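Side-chain contacts in putative agmatinase (Clostridium difficile, PDB 3LHL), which probably hydrolyses agmatine to putrescine and urea, as a manganese-dependent member of the arginase family: residues S22-A27 / G215-G220; F92-E97 / K265-L270; A122-R127 / T175-G180; D204-S209 / R225-I230. One frame throughout, in Å; residues are numbered along the deposited sequence.

Interaction 1: residues S22-A27 / G215-G220; sequences SNRPGA and GTPEPG. With PO4 (phosphate ion), chain F.
Arg24 and Gly215 bring two irregular loops to within 5.2 Å, CA to CA, at the rim of the arginase-family alpha/beta fold, where the loop after strand 10-15 meets the loop that runs from strand 196-202 to helix 224-227. One polar bond carries the contact. Arg24 NE donates to Gly215 O over 2.8 Å with an N-H...O angle of 153°. The carbonyl oxygen lies at the edge of the guanidinium, near its plane, while the donor itself sits tilted from the plane of the carbonyl group. The arginine chain bends at chi2 and again at chi3, curling around Gly215 O, with CG also 3.2 Å from that oxygen. Farther along, Arg24 NH2 comes within 3.7 Å of Pro217 CD, an oblique approach in which the two side chains arrive from opposite directions. The same NH2 is hydrogen-bonded to Thr214 O, so two successive carbonyls hold the guanidinium and limit its rotation, and Tyr253 adds a cation-pi contact. Gly215 lies near the metal centre and near Glu248, which can bind a further manganese that is absent from this chain. The backbone N-H groups of Ser22, Asn23 and Arg24 turn to a phosphate ion, probably from the crystallisation liquor, which Tyr130 OH also binds. Ser22 N reaches phosphate O2, Arg24 N makes a weak bond to O4, and Asn23 N points almost straight at O3, 2.9 Å away at 178°.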
loop_
_atom_site.group_PDB
_atom_site.type_symbol
_atom_site.label_atom_id
_atom_site.label_comp_id
_atom_site.label_asym_id
_atom_site.label_seq_id
_atom_site.Cartn_x
_atom_site.Cartn_y
_atom_site.Cartn_z
ATOM N N SER A 22 13.632 12.179 5.712
ATOM C CA SER A 22 14.894 12.773 6.148
ATOM C C SER A 22 15.822 11.930 7.024
ATOM O O SER A 22 16.944 11.610 6.621
ATOM C CB SER A 22 14.614 14.099 6.865
ATOM O OG SER A 22 13.817 14.951 6.057
ATOM N N ASN A 23 15.366 11.579 8.223
ATOM C CA ASN A 23 16.203 10.811 9.138
ATOM C C ASN A 23 16.333 9.320 8.865
ATOM O O ASN A 23 17.313 8.704 9.285
ATOM C CB ASN A 23 15.726 10.999 10.579
ATOM C CG ASN A 23 15.778 12.445 11.023
ATOM O OD1 ASN A 23 16.736 13.162 10.725
ATOM N ND2 ASN A 23 14.750 12.881 11.745
ATOM N N ARG A 24 15.374 8.743 8.147
ATOM C CA ARG A 24 15.400 7.305 7.893
ATOM C C ARG A 24 15.280 6.900 6.428
ATOM O O ARG A 24 14.350 6.187 6.041
ATOM C CB ARG A 24 14.285 6.647 8.707
ATOM C CG ARG A 24 14.435 6.865 10.206
ATOM C CD ARG A 24 15.355 5.818 10.819
ATOM N NE ARG A 24 14.651 4.548 10.977
ATOM C CZ ARG A 24 15.169 3.462 11.534
ATOM N NH1 ARG A 24 16.414 3.479 11.983
ATOM N NH2 ARG A 24 14.426 2.370 11.678
ATOM N N PRO A 25 16.228 7.338 5.591
ATOM C CA PRO A 25 16.157 6.971 4.175
ATOM C C PRO A 25 16.379 5.470 4.016
ATOM O O PRO A 25 16.916 4.815 4.915
ATOM C CB PRO A 25 17.278 7.801 3.553
ATOM C CG PRO A 25 18.311 7.842 4.670
ATOM C CD PRO A 25 17.451 8.114 5.885
ATOM N N GLY A 26 15.954 4.920 2.885
ATOM C CA GLY A 26 16.147 3.501 2.662
ATOM C C GLY A 26 14.990 2.800 1.981
ATOM O O GLY A 26 15.174 1.713 1.425
ATOM N N ALA A 27 13.802 3.402 2.024
ATOM C CA ALA A 27 12.623 2.805 1.404
ATOM C C ALA A 27 12.829 2.663 -0.103
ATOM O O ALA A 27 12.161 1.866 -0.766
ATOM C CB ALA A 27 11.383 3.659 1.690
ATOM N N GLY A 215 11.007 2.653 8.076
ATOM C CA GLY A 215 11.451 3.953 8.549
ATOM C C GLY A 215 11.081 4.391 9.954
ATOM O O GLY A 215 11.922 4.929 10.673
ATOM N N THR A 216 9.834 4.162 10.350
ATOM C CA THR A 216 9.352 4.583 11.662
ATOM C C THR A 216 8.655 3.448 12.397
ATOM O O THR A 216 7.433 3.438 12.508
ATOM C CB THR A 216 8.347 5.736 11.501
ATOM O OG1 THR A 216 8.812 6.616 10.469
ATOM C CG2 THR A 216 8.188 6.515 12.813
ATOM N N PRO A 217 9.425 2.480 12.916
ATOM C CA PRO A 217 8.878 1.332 13.646
ATOM C C PRO A 217 8.013 1.761 14.829
ATOM O O PRO A 217 8.387 2.656 15.582
ATOM C CB PRO A 217 10.127 0.585 14.103
ATOM C CG PRO A 217 11.151 0.962 13.094
ATOM C CD PRO A 217 10.895 2.422 12.883
ATOM N N GLU A 218 6.867 1.114 14.995
ATOM C CA GLU A 218 5.964 1.442 16.092
ATOM C C GLU A 218 5.534 0.189 16.855
ATOM O O GLU A 218 4.839 -0.673 16.315
ATOM C CB GLU A 218 4.728 2.162 15.549
ATOM C CG GLU A 218 3.761 2.648 16.614
ATOM C CD GLU A 218 4.352 3.736 17.498
ATOM O OE1 GLU A 218 5.105 4.591 16.978
ATOM O OE2 GLU A 218 4.046 3.747 18.709
ATOM N N PRO A 219 5.941 0.074 18.129
ATOM C CA PRO A 219 5.572 -1.095 18.937
ATOM C C PRO A 219 4.057 -1.212 19.083
ATOM O O PRO A 219 3.343 -0.211 19.016
ATOM C CB PRO A 219 6.249 -0.820 20.283
ATOM C CG PRO A 219 7.416 0.059 19.917
ATOM C CD PRO A 219 6.813 0.987 18.891
ATOM N N GLY A 220 3.571 -2.432 19.278
ATOM C CA GLY A 220 2.143 -2.635 19.448
ATOM C C GLY A 220 1.333 -2.971 18.205
ATOM O O GLY A 220 0.113 -2.825 18.216
HETATM P P PO4 F . 11.733 11.340 8.680
HETATM O O1 PO4 F . 10.644 11.253 9.687
HETATM O O2 PO4 F . 11.159 11.680 7.353
HETATM O O3 PO4 F . 12.698 12.396 9.084
HETATM O O4 PO4 F . 12.434 10.029 8.596
#

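Interaction 2: residues F92-E97 / K265-L270; sequences FMIGGE and KILREL
Phe92, Leu267 and Leu270 form most of this buried apolar contact, in which strand 92-95 runs nearly antiparallel to helix 265-270 (173°) with their axes 11.2 Å apart. The Phe92 side chain projects from the strand toward the helix, CG anti to the backbone N (chi1 -167°), which carries the far end of its ring, CE1 and CZ, between two leucines one helical turn apart. Leu267 lays its CD1 methyl over one ring face, 4.0 Å from the centroid and 29° off the normal, a CH-pi contact. Leu270 meets the same end of the ring at its own root: CB approaches Phe92 CZ obliquely at 3.7 Å, the two side chains crossing at about a right angle, and Leu270 CD1 touches the same ring carbon. Leu267 leaves the helix at a slant, and its branch swings back toward the sheet, so that CD1 serves two partners. Besides the ring, it touches the end of Ile94, whose CD1 lies 3.4 Å from Leu267 CD1, a tight fit for two methyl carbons. Hydrocarbon alone joins the two segments here, with no hydrogen bond across. The polar side chains of the helix face elsewhere: Arg268 NE and Glu269 OE2 form a salt bridge of 2.7 Å between adjacent residues, and both reach beyond it to Glu42 and Ser45. In the parallel sheet the strand lies between 10-15 and 240-247, and Phe92, Ile94 and Leu270 also pack on the latter, while Ile266, a residue before Leu267, turns to Tyr224 and Phe227 of helix 224-227.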
loop_
_atom_site.group_PDB
_atom_site.type_symbol
_atom_site.label_atom_id
_atom_site.label_comp_id
_atom_site.label_asym_id
_atom_site.label_seq_id
_atom_site.Cartn_x
_atom_site.Cartn_y
_atom_site.Cartn_z
ATOM N N PHE A 92 -0.193 -2.249 -9.539
ATOM C CA PHE A 92 0.237 -2.728 -8.238
ATOM C C PHE A 92 1.642 -2.170 -8.037
ATOM O O PHE A 92 2.613 -2.668 -8.601
ATOM C CB PHE A 92 0.247 -4.256 -8.206
ATOM C CG PHE A 92 0.390 -4.836 -6.827
ATOM C CD1 PHE A 92 0.116 -6.178 -6.599
ATOM C CD2 PHE A 92 0.808 -4.050 -5.758
ATOM C CE1 PHE A 92 0.257 -6.734 -5.328
ATOM C CE2 PHE A 92 0.952 -4.597 -4.478
ATOM C CZ PHE A 92 0.676 -5.941 -4.267
HETATM N N MSE A 93 1.729 -1.118 -7.233
HETATM C CA MSE A 93 2.985 -0.440 -6.963
HETATM C C MSE A 93 3.683 -0.923 -5.688
HETATM O O MSE A 93 3.056 -1.100 -4.638
HETATM C CB MSE A 93 2.714 1.068 -6.893
HETATM C CG MSE A 93 3.930 1.957 -6.704
HETATM SE SE MSE A 93 3.458 3.850 -6.891
HETATM C CE MSE A 93 2.154 3.967 -5.456
ATOM N N ILE A 94 4.987 -1.159 -5.812
ATOM C CA ILE A 94 5.830 -1.590 -4.702
ATOM C C ILE A 94 6.750 -0.402 -4.517
ATOM O O ILE A 94 7.803 -0.315 -5.148
ATOM C CB ILE A 94 6.715 -2.787 -5.067
ATOM C CG1 ILE A 94 5.864 -3.949 -5.582
ATOM C CG2 ILE A 94 7.537 -3.196 -3.856
ATOM C CD1 ILE A 94 4.800 -4.413 -4.621
ATOM N N GLY A 95 6.367 0.520 -3.655
ATOM C CA GLY A 95 7.200 1.689 -3.511
ATOM C C GLY A 95 8.138 1.762 -2.338
ATOM O O GLY A 95 8.413 0.780 -1.636
ATOM N N GLY A 96 8.673 2.968 -2.197
ATOM C CA GLY A 96 9.546 3.306 -1.107
ATOM C C GLY A 96 8.582 4.002 -0.165
ATOM O O GLY A 96 7.623 3.384 0.295
ATOM N N GLU A 97 8.786 5.290 0.086
ATOM C CA GLU A 97 7.910 6.006 1.008
ATOM C C GLU A 97 6.446 6.048 0.584
ATOM O O GLU A 97 6.103 5.853 -0.590
ATOM C CB GLU A 97 8.423 7.421 1.250
ATOM C CG GLU A 97 8.402 8.313 0.051
ATOM C CD GLU A 97 8.829 9.722 0.400
ATOM O OE1 GLU A 97 9.997 9.904 0.815
ATOM O OE2 GLU A 97 7.992 10.642 0.264
ATOM N N LYS A 265 6.269 -12.121 0.666
ATOM C CA LYS A 265 5.113 -12.980 0.874
ATOM C C LYS A 265 3.826 -12.168 0.768
ATOM O O LYS A 265 2.838 -12.625 0.187
ATOM C CB LYS A 265 5.199 -13.667 2.238
ATOM C CG LYS A 265 4.149 -14.751 2.459
ATOM C CD LYS A 265 4.387 -15.478 3.779
ATOM C CE LYS A 265 3.498 -16.701 3.910
ATOM N NZ LYS A 265 3.901 -17.536 5.079
ATOM N N ILE A 266 3.832 -10.961 1.324
ATOM C CA ILE A 266 2.650 -10.117 1.253
ATOM C C ILE A 266 2.373 -9.782 -0.211
ATOM O O ILE A 266 1.230 -9.790 -0.660
ATOM C CB ILE A 266 2.840 -8.829 2.091
ATOM C CG1 ILE A 266 2.806 -9.188 3.580
ATOM C CG2 ILE A 266 1.752 -7.809 1.763
ATOM C CD1 ILE A 266 2.990 -8.008 4.516
ATOM N N LEU A 267 3.432 -9.507 -0.959
ATOM C CA LEU A 267 3.288 -9.196 -2.373
ATOM C C LEU A 267 2.605 -10.371 -3.080
ATOM O O LEU A 267 1.661 -10.183 -3.859
ATOM C CB LEU A 267 4.662 -8.931 -2.997
ATOM C CG LEU A 267 4.710 -8.830 -4.523
ATOM C CD1 LEU A 267 3.820 -7.698 -5.009
ATOM C CD2 LEU A 267 6.148 -8.612 -4.966
ATOM N N ARG A 268 3.075 -11.581 -2.800
ATOM C CA ARG A 268 2.499 -12.768 -3.428
ATOM C C ARG A 268 1.015 -12.948 -3.131
ATOM O O ARG A 268 0.208 -13.081 -4.055
ATOM C CB ARG A 268 3.237 -14.032 -2.993
ATOM C CG ARG A 268 2.733 -15.280 -3.711
ATOM C CD ARG A 268 3.338 -16.536 -3.130
ATOM N NE ARG A 268 2.834 -16.796 -1.786
ATOM C CZ ARG A 268 3.373 -17.662 -0.936
ATOM N NH1 ARG A 268 4.447 -18.357 -1.285
ATOM N NH2 ARG A 268 2.834 -17.837 0.260
ATOM N N GLU A 269 0.656 -12.951 -1.850
ATOM C CA GLU A 269 -0.739 -13.145 -1.463
ATOM C C GLU A 269 -1.658 -12.104 -2.101
ATOM O O GLU A 269 -2.761 -12.431 -2.547
ATOM C CB GLU A 269 -0.886 -13.108 0.065
ATOM C CG GLU A 269 0.124 -13.975 0.818
ATOM C CD GLU A 269 0.054 -15.454 0.447
ATOM O OE1 GLU A 269 -0.484 -16.253 1.248
ATOM O OE2 GLU A 269 0.536 -15.818 -0.646
ATOM N N LEU A 270 -1.208 -10.853 -2.146
ATOM C CA LEU A 270 -2.017 -9.795 -2.739
ATOM C C LEU A 270 -2.203 -10.004 -4.234
ATOM O O LEU A 270 -3.294 -9.799 -4.752
ATOM C CB LEU A 270 -1.393 -8.425 -2.470
ATOM C CG LEU A 270 -1.574 -7.916 -1.034
ATOM C CD1 LEU A 270 -0.831 -6.608 -0.850
ATOM C CD2 LEU A 270 -3.060 -7.730 -0.745
#

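Interaction 3: residues A122-R127 / T175-G180; sequences AHTDLR and TYMEIG. With MN (manganese (II) ion), chain C; MN (manganese (II) ion), chain B.
Met177 on the outermost strand of the parallel arginase-fold sheet, with Thr175 just ahead of it, packs beneath the metal-binding loop that follows strand 115-120. Thr175 comes first: its CG2 methyl makes a loose contact with Leu126 CD2 at 4.4 Å, while its OG1 bonds with Gln155 of the adjoining strand. Met177, a selenomethionine, carries the main contact. Its chain is extended through chi1 and chi2 and bends only at chi3 (-74°), delivering CE between two loop residues. CE lies 3.7 Å from Thr124 CG2, the side chains crossing at a slant, and meets Leu126 CD1 end on at 4.0 Å. Strand 153-158 and Phe166 of helix 163-170 also border Met177. The loop above is stiffened by an ST turn, in which Leu126 N donates to Thr124 OG1. On its other side, the residues that alternate with these hold the two manganese ions: His123 ND1 binds one, alongside Asp121, Asp202 and Asp204, and Asp125 the other, with His98, Asp121 and Asp202. The apolar contact thus lies one residue along the chain from the metal ligands, of which Asp125 OD2 reaches its manganese at 2.3 Å.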
loop_
_atom_site.group_PDB
_atom_site.type_symbol
_atom_site.label_atom_id
_atom_site.label_comp_id
_atom_site.label_asym_id
_atom_site.label_seq_id
_atom_site.Cartn_x
_atom_site.Cartn_y
_atom_site.Cartn_z
ATOM N N ALA A 122 0.636 2.142 10.692
ATOM C CA ALA A 122 0.872 2.279 12.120
ATOM C C ALA A 122 0.614 3.753 12.419
ATOM O O ALA A 122 0.302 4.128 13.557
ATOM C CB ALA A 122 2.300 1.926 12.449
ATOM N N HIS A 123 0.724 4.575 11.375
ATOM C CA HIS A 123 0.527 6.018 11.483
ATOM C C HIS A 123 -0.707 6.514 10.733
ATOM O O HIS A 123 -1.094 5.949 9.703
ATOM C CB HIS A 123 1.768 6.748 10.959
ATOM C CG HIS A 123 3.052 6.167 11.458
ATOM N ND1 HIS A 123 3.695 5.128 10.818
ATOM C CD2 HIS A 123 3.764 6.416 12.583
ATOM C CE1 HIS A 123 4.746 4.761 11.530
ATOM N NE2 HIS A 123 4.810 5.526 12.606
ATOM N N THR A 124 -1.308 7.584 11.249
ATOM C CA THR A 124 -2.498 8.178 10.647
ATOM C C THR A 124 -2.198 8.815 9.290
ATOM O O THR A 124 -2.987 8.693 8.350
ATOM C CB THR A 124 -3.113 9.281 11.560
ATOM O OG1 THR A 124 -2.264 10.437 11.554
ATOM C CG2 THR A 124 -3.271 8.778 12.998
ATOM N N ASP A 125 -1.055 9.491 9.191
ATOM C CA ASP A 125 -0.674 10.171 7.956
ATOM C C ASP A 125 -1.683 11.275 7.629
ATOM O O ASP A 125 -1.848 11.661 6.474
ATOM C CB ASP A 125 -0.602 9.178 6.790
ATOM C CG ASP A 125 0.642 8.318 6.836
ATOM O OD1 ASP A 125 1.529 8.603 7.667
ATOM O OD2 ASP A 125 0.737 7.364 6.035
ATOM N N LEU A 126 -2.353 11.787 8.658
ATOM C CA LEU A 126 -3.352 12.822 8.460
ATOM C C LEU A 126 -2.867 14.257 8.672
ATOM O O LEU A 126 -3.597 15.203 8.384
ATOM C CB LEU A 126 -4.561 12.546 9.356
ATOM C CG LEU A 126 -5.493 11.415 8.908
ATOM C CD1 LEU A 126 -6.623 11.242 9.905
ATOM C CD2 LEU A 126 -6.059 11.739 7.527
ATOM N N ARG A 127 -1.647 14.444 9.157
ATOM C CA ARG A 127 -1.193 15.812 9.370
ATOM C C ARG A 127 -1.093 16.574 8.049
ATOM O O ARG A 127 -0.798 15.996 7.001
ATOM C CB ARG A 127 0.139 15.839 10.124
ATOM C CG ARG A 127 1.350 15.345 9.369
ATOM C CD ARG A 127 2.508 15.212 10.353
ATOM N NE ARG A 127 2.198 14.207 11.368
ATOM C CZ ARG A 127 2.829 14.081 12.531
ATOM N NH1 ARG A 127 3.819 14.905 12.852
ATOM N NH2 ARG A 127 2.469 13.121 13.372
ATOM N N THR A 175 -12.726 10.412 8.409
ATOM C CA THR A 175 -12.313 9.104 7.908
ATOM C C THR A 175 -12.743 8.071 8.928
ATOM O O THR A 175 -13.042 8.409 10.072
ATOM C CB THR A 175 -10.771 8.961 7.771
ATOM O OG1 THR A 175 -10.197 8.763 9.068
ATOM C CG2 THR A 175 -10.153 10.207 7.136
ATOM N N TYR A 176 -12.794 6.813 8.513
ATOM C CA TYR A 176 -13.125 5.746 9.440
ATOM C C TYR A 176 -11.765 5.238 9.898
ATOM O O TYR A 176 -10.878 5.008 9.075
ATOM C CB TYR A 176 -13.868 4.602 8.756
ATOM C CG TYR A 176 -13.906 3.375 9.630
ATOM C CD1 TYR A 176 -14.840 3.257 10.658
ATOM C CD2 TYR A 176 -12.950 2.365 9.485
ATOM C CE1 TYR A 176 -14.824 2.167 11.524
ATOM C CE2 TYR A 176 -12.924 1.271 10.344
ATOM C CZ TYR A 176 -13.865 1.179 11.362
ATOM O OH TYR A 176 -13.849 0.100 12.213
HETATM N N MSE A 177 -11.597 5.055 11.200
HETATM C CA MSE A 177 -10.317 4.593 11.704
HETATM C C MSE A 177 -10.413 3.586 12.831
HETATM O O MSE A 177 -11.076 3.835 13.833
HETATM C CB MSE A 177 -9.490 5.789 12.182
HETATM C CG MSE A 177 -8.139 5.413 12.764
HETATM SE SE MSE A 177 -7.167 6.942 13.448
HETATM C CE MSE A 177 -6.641 7.743 11.760
ATOM N N GLU A 178 -9.764 2.439 12.665
ATOM C CA GLU A 178 -9.754 1.457 13.737
ATOM C C GLU A 178 -8.386 1.624 14.379
ATOM O O GLU A 178 -7.351 1.402 13.742
ATOM C CB GLU A 178 -9.907 0.024 13.227
ATOM C CG GLU A 178 -10.250 -0.935 14.368
ATOM C CD GLU A 178 -9.924 -2.386 14.072
ATOM O OE1 GLU A 178 -10.230 -2.852 12.956
ATOM O OE2 GLU A 178 -9.372 -3.064 14.970
ATOM N N ILE A 179 -8.381 2.028 15.639
ATOM C CA ILE A 179 -7.133 2.253 16.347
ATOM C C ILE A 179 -6.617 1.010 17.051
ATOM O O ILE A 179 -7.382 0.257 17.652
ATOM C CB ILE A 179 -7.301 3.399 17.372
ATOM C CG1 ILE A 179 -7.678 4.686 16.630
ATOM C CG2 ILE A 179 -6.017 3.584 18.189
ATOM C CD1 ILE A 179 -8.117 5.815 17.541
ATOM N N GLY A 180 -5.309 0.795 16.945
ATOM C CA GLY A 180 -4.667 -0.332 17.598
ATOM C C GLY A 180 -5.019 -1.731 17.139
ATOM O O GLY A 180 -4.685 -2.698 17.823
HETATM MN MN MN C . 3.598 4.276 8.550
HETATM MN MN MN B . 2.209 5.537 5.930
#

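Interaction 4: residues D204-S209 / R225-I230; sequences DVLDAS and REFQEI. With MN (manganese (II) ion), chain C.
Directly behind the second aspartate of a DxD pair (Asp202, Asp204) that follows strand 196-202, Val205 and Leu206 pack on Phe227 of the short helix 224-227. Val205 directs CG1 at the ring from the loop side, 3.7 Å from Phe227 CE1. Leu206 reaches in with CD2 at the base of the same side chain, 3.8 Å from Phe227 CB. Both cross the phenylalanine at about a right angle and meet its ring obliquely, so they divide its length between them. Phe227 extends toward the loop with CG anti to the backbone N (chi1 -172°), and Ile230 CG1 sits over one ring face near its rim. Ile201, together with Ile266 of helix 258-278, borders the ring as well. One residue before Val205, Asp204 turns its carboxylate the other way, binding manganese through OD2 at 2.0 Å with OD1 farther off at 2.7 Å; OD1 also accepts a hydrogen bond from Ala122 N. Beyond Leu206, Asp207 OD2 takes the N-H of Ser209 in an Asx turn. With no hydrogen bond across it, the contact holds the loop to the helix by van der Waals packing alone, while the neighbouring Asp204 is held by the metal.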
loop_
_atom_site.group_PDB
_atom_site.type_symbol
_atom_site.label_atom_id
_atom_site.label_comp_id
_atom_site.label_asym_id
_atom_site.label_seq_id
_atom_site.Cartn_x
_atom_site.Cartn_y
_atom_site.Cartn_z
ATOM N N ASP A 204 4.557 -0.862 7.811
ATOM C CA ASP A 204 4.838 -0.691 9.234
ATOM C C ASP A 204 3.583 -0.900 10.076
ATOM O O ASP A 204 3.591 -0.662 11.278
ATOM C CB ASP A 204 5.470 0.677 9.553
ATOM C CG ASP A 204 4.541 1.847 9.298
ATOM O OD1 ASP A 204 3.303 1.689 9.375
ATOM O OD2 ASP A 204 5.065 2.946 9.035
ATOM N N VAL A 205 2.496 -1.338 9.442
ATOM C CA VAL A 205 1.279 -1.614 10.189
ATOM C C VAL A 205 1.618 -2.831 11.052
ATOM O O VAL A 205 1.037 -3.043 12.119
ATOM C CB VAL A 205 0.081 -1.951 9.259
ATOM C CG1 VAL A 205 0.315 -3.281 8.534
ATOM C CG2 VAL A 205 -1.199 -2.000 10.075
ATOM N N LEU A 206 2.575 -3.625 10.575
ATOM C CA LEU A 206 3.023 -4.806 11.302
ATOM C C LEU A 206 3.825 -4.319 12.504
ATOM O O LEU A 206 4.427 -3.246 12.455
ATOM C CB LEU A 206 3.906 -5.678 10.403
ATOM C CG LEU A 206 3.191 -6.362 9.235
ATOM C CD1 LEU A 206 4.204 -6.816 8.196
ATOM C CD2 LEU A 206 2.380 -7.540 9.759
ATOM N N ASP A 207 3.826 -5.097 13.581
ATOM C CA ASP A 207 4.566 -4.713 14.773
ATOM C C ASP A 207 6.029 -4.430 14.447
ATOM O O ASP A 207 6.617 -5.065 13.575
ATOM C CB ASP A 207 4.497 -5.807 15.837
ATOM C CG ASP A 207 5.242 -5.421 17.100
ATOM O OD1 ASP A 207 4.837 -4.421 17.730
ATOM O OD2 ASP A 207 6.234 -6.102 17.452
ATOM N N ALA A 208 6.609 -3.475 15.162
ATOM C CA ALA A 208 7.999 -3.091 14.954
ATOM C C ALA A 208 8.996 -4.237 15.111
ATOM O O ALA A 208 9.966 -4.312 14.362
ATOM C CB ALA A 208 8.368 -1.951 15.903
ATOM N N SER A 209 8.766 -5.132 16.070
ATOM C CA SER A 209 9.686 -6.250 16.293
ATOM C C SER A 209 9.526 -7.345 15.245
ATOM O O SER A 209 10.384 -8.216 15.103
ATOM C CB SER A 209 9.477 -6.846 17.686
ATOM O OG SER A 209 9.764 -5.894 18.692
ATOM N N ARG A 225 0.764 -13.626 11.332
ATOM C CA ARG A 225 -0.343 -14.575 11.339
ATOM C C ARG A 225 -1.682 -13.848 11.413
ATOM O O ARG A 225 -2.649 -14.231 10.752
ATOM C CB ARG A 225 -0.212 -15.545 12.515
ATOM C CG ARG A 225 -0.618 -16.969 12.168
ATOM C CD ARG A 225 -0.819 -17.811 13.412
ATOM N NE ARG A 225 0.279 -17.637 14.353
ATOM C CZ ARG A 225 0.312 -18.172 15.568
ATOM N NH1 ARG A 225 -0.694 -18.924 15.995
ATOM N NH2 ARG A 225 1.349 -17.942 16.358
ATOM N N GLU A 226 -1.734 -12.795 12.220
ATOM C CA GLU A 226 -2.951 -12.004 12.357
ATOM C C GLU A 226 -3.198 -11.209 11.077
ATOM O O GLU A 226 -4.316 -11.161 10.568
ATOM C CB GLU A 226 -2.824 -11.037 13.536
ATOM C CG GLU A 226 -2.633 -11.721 14.886
ATOM C CD GLU A 226 -2.215 -10.754 15.984
ATOM O OE1 GLU A 226 -1.143 -10.129 15.854
ATOM O OE2 GLU A 226 -2.959 -10.624 16.976
ATOM N N PHE A 227 -2.144 -10.598 10.547
ATOM C CA PHE A 227 -2.277 -9.790 9.343
ATOM C C PHE A 227 -2.756 -10.543 8.106
ATOM O O PHE A 227 -3.626 -10.054 7.380
ATOM C CB PHE A 227 -0.953 -9.100 9.005
ATOM C CG PHE A 227 -1.067 -8.106 7.880
ATOM C CD1 PHE A 227 -1.654 -6.860 8.093
ATOM C CD2 PHE A 227 -0.632 -8.431 6.599
ATOM C CE1 PHE A 227 -1.808 -5.952 7.046
ATOM C CE2 PHE A 227 -0.782 -7.526 5.542
ATOM C CZ PHE A 227 -1.372 -6.286 5.767
ATOM N N GLN A 228 -2.203 -11.726 7.860
ATOM C CA GLN A 228 -2.580 -12.483 6.670
ATOM C C GLN A 228 -4.079 -12.752 6.568
ATOM O O GLN A 228 -4.587 -13.040 5.486
ATOM C CB GLN A 228 -1.791 -13.798 6.593
ATOM C CG GLN A 228 -2.357 -14.953 7.387
ATOM C CD GLN A 228 -1.472 -16.182 7.305
ATOM O OE1 GLN A 228 -0.841 -16.436 6.278
ATOM N NE2 GLN A 228 -1.432 -16.959 8.381
ATOM N N GLU A 229 -4.786 -12.641 7.688
ATOM C CA GLU A 229 -6.232 -12.854 7.691
ATOM C C GLU A 229 -6.941 -11.882 6.745
ATOM O O GLU A 229 -8.012 -12.189 6.224
ATOM C CB GLU A 229 -6.793 -12.682 9.104
ATOM C CG GLU A 229 -6.499 -13.843 10.037
ATOM C CD GLU A 229 -7.024 -15.160 9.491
ATOM O OE1 GLU A 229 -8.189 -15.200 9.035
ATOM O OE2 GLU A 229 -6.274 -16.157 9.519
ATOM N N ILE A 230 -6.352 -10.711 6.518
ATOM C CA ILE A 230 -6.989 -9.748 5.628
ATOM C C ILE A 230 -7.008 -10.285 4.202
ATOM O O ILE A 230 -7.871 -9.920 3.405
ATOM C CB ILE A 230 -6.284 -8.367 5.631
ATOM C CG1 ILE A 230 -4.935 -8.448 4.911
ATOM C CG2 ILE A 230 -6.094 -7.891 7.056
ATOM C CD1 ILE A 230 -4.404 -7.093 4.482
HETATM MN MN MN C . 3.598 4.276 8.550
#

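How the interactions relate
From the N terminus, residues 22-27 open interaction 1, which closes only at 215-220. Within that span 92-97 opens interaction 2, completed at 265-270 near the C terminus, so interactions 1 and 2 cross. Interaction 3 closes a short loop of 47 intervening residues and nests inside both. Interaction 4 follows it in series, lies within interaction 2 and crosses interaction 1. Interactions 3 and 4 meet at one manganese, to which each supplies a ligand, while Thr216 of interaction 1 touches His123. Ile266 packs on Phe227 and Leu206, joining interactions 2 and 4. Together they link an inner strand, edge strand, C-terminal helix and the loops around the metal centre.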